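Local structure of amidohydrolase (Brucella melitensis biovar Abortus, 4F0L) at residues Glu104-Ala108 with Ala452-Leu456. The protein probably acts as a metal-dependent deaminase of the amidohydrolase family, hydrolysing its substrate at a metal centre. Where two conformers were deposited one is given. Numbering follows the deposited sequence.
Sequences EQAEA and ALGEL
Two regular alpha-helical turns, 104-108 and 452-456, meet with their N-to-C directions 132° apart (signed crossing angle -132°) and their axes 10.2 Å from each other. The register is set by Gln105 and Ala452, whose CA atoms lie 5.3 Å apart.

Apolar packing relies on small residues. Ala108 and Ala452 point toward each other, CB to CB at 4.2 Å, and the methyl of Ala452 also supports the chain of Gln105, its CB 3.9 Å from Gln105 CG. Such short methyls let the two backbones come close here. Leu456, buried, sets its branched apolar end beside the amide, CD2 in van der Waals contact with Gln105 OE1 at 3.4 Å, and continues onto Phe97 and Thr100 of helix 88-100.

Polar contact comes from Gln105, long enough to span the gap. Its m, t rotamer carries the amide to the flank of the second helix, where Gln105 NE2 donates a hydrogen bond to Glu455 OE1 (2.8 Å, 176°). Glu455, likewise m, t, is exposed and offers a carboxylate acceptor. Gln105 OE1 accepts from Thr102 N, so both amide heteroatoms are hydrogen-bonded.

Away from the metal site, this is helix-on-helix packing in which the C-terminal helix 442-457 docks against helix 103-119, an outer helix of the amidohydrolase TIM barrel.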
loop_
_atom_site.group_PDB
_atom_site.type_symbol
_atom_site.label_atom_id
_atom_site.label_comp_id
_atom_site.label_asym_id
_atom_site.label_seq_id
_atom_site.Cartn_x
_atom_site.Cartn_y
_atom_site.Cartn_z
ATOM N N GLU B 104 -18.278 25.195 -8.769
ATOM C CA GLU B 104 -18.666 24.949 -7.392
ATOM C C GLU B 104 -18.247 23.542 -6.975
ATOM O O GLU B 104 -17.703 23.328 -5.883
ATOM C CB GLU B 104 -20.188 25.110 -7.251
ATOM C CG GLU B 104 -20.708 26.538 -7.447
ATOM C CD GLU B 104 -20.864 26.988 -8.906
ATOM O OE1 GLU B 104 -20.702 26.196 -9.876
ATOM O OE2 GLU B 104 -21.172 28.188 -9.073
ATOM N N GLN B 105 -18.503 22.571 -7.849
ATOM C CA GLN B 105 -18.119 21.178 -7.554
ATOM C C GLN B 105 -16.599 21.023 -7.513
ATOM O O GLN B 105 -16.062 20.331 -6.650
ATOM C CB GLN B 105 -18.726 20.203 -8.569
ATOM C CG GLN B 105 -20.233 20.078 -8.466
ATOM C CD GLN B 105 -20.857 19.445 -9.683
ATOM O OE1 GLN B 105 -20.215 19.313 -10.737
ATOM N NE2 GLN B 105 -22.125 19.072 -9.553
ATOM N N ALA B 106 -15.914 21.680 -8.429
ATOM C CA ALA B 106 -14.475 21.586 -8.487
ATOM C C ALA B 106 -13.839 22.132 -7.208
ATOM O O ALA B 106 -12.867 21.573 -6.728
ATOM C CB ALA B 106 -13.944 22.324 -9.686
ATOM N N GLU B 107 -14.405 23.189 -6.647
ATOM C CA GLU B 107 -13.870 23.737 -5.409
ATOM C C GLU B 107 -14.072 22.770 -4.250
ATOM O O GLU B 107 -13.173 22.587 -3.430
ATOM C CB GLU B 107 -14.510 25.079 -5.069
ATOM C CG GLU B 107 -13.822 25.776 -3.890
ATOM C CD GLU B 107 -14.376 27.155 -3.545
ATOM O OE1 GLU B 107 -15.081 27.762 -4.377
ATOM O OE2 GLU B 107 -14.080 27.636 -2.429
ATOM N N ALA B 108 -15.268 22.180 -4.166
ATOM C CA ALA B 108 -15.597 21.193 -3.126
ATOM C C ALA B 108 -14.718 19.958 -3.171
ATOM O O ALA B 108 -14.208 19.507 -2.129
ATOM C CB ALA B 108 -17.058 20.780 -3.219
ATOM N N ALA B 452 -21.351 17.218 -3.815
ATOM C CA ALA B 452 -20.824 17.294 -5.187
ATOM C C ALA B 452 -20.753 15.912 -5.881
ATOM O O ALA B 452 -21.133 15.762 -7.043
ATOM C CB ALA B 452 -19.463 17.993 -5.223
ATOM N N LEU B 453 -20.316 14.896 -5.156
ATOM C CA LEU B 453 -20.240 13.539 -5.694
ATOM C C LEU B 453 -21.625 13.033 -6.132
ATOM O O LEU B 453 -21.788 12.504 -7.249
ATOM C CB LEU B 453 -19.592 12.608 -4.643
ATOM C CG LEU B 453 -18.870 11.360 -5.170
ATOM C CD1 LEU B 453 -17.974 11.699 -6.363
ATOM C CD2 LEU B 453 -18.055 10.693 -4.058
ATOM N N GLY B 454 -22.612 13.194 -5.250
ATOM C CA GLY B 454 -23.975 12.841 -5.553
ATOM C C GLY B 454 -24.451 13.491 -6.833
ATOM O O GLY B 454 -25.074 12.833 -7.659
ATOM N N GLU B 455 -24.151 14.780 -7.008
ATOM C CA GLU B 455 -24.545 15.491 -8.219
ATOM C C GLU B 455 -23.861 14.878 -9.449
ATOM O O GLU B 455 -24.496 14.640 -10.473
ATOM C CB GLU B 455 -24.234 16.983 -8.113
ATOM C CG GLU B 455 -25.103 17.730 -7.099
ATOM C CD GLU B 455 -24.493 19.033 -6.615
ATOM O OE1 GLU B 455 -23.370 19.386 -7.041
ATOM O OE2 GLU B 455 -25.131 19.717 -5.796
ATOM N N LEU B 456 -22.573 14.605 -9.332
ATOM C CA LEU B 456 -21.787 14.103 -10.464
ATOM C C LEU B 456 -22.151 12.675 -10.884
ATOM O O LEU B 456 -22.104 12.355 -12.078
ATOM C CB LEU B 456 -20.311 14.192 -10.136
ATOM C CG LEU B 456 -19.737 15.612 -10.097
ATOM C CD1 LEU B 456 -18.465 15.663 -9.284
ATOM C CD2 LEU B 456 -19.463 16.071 -11.510
#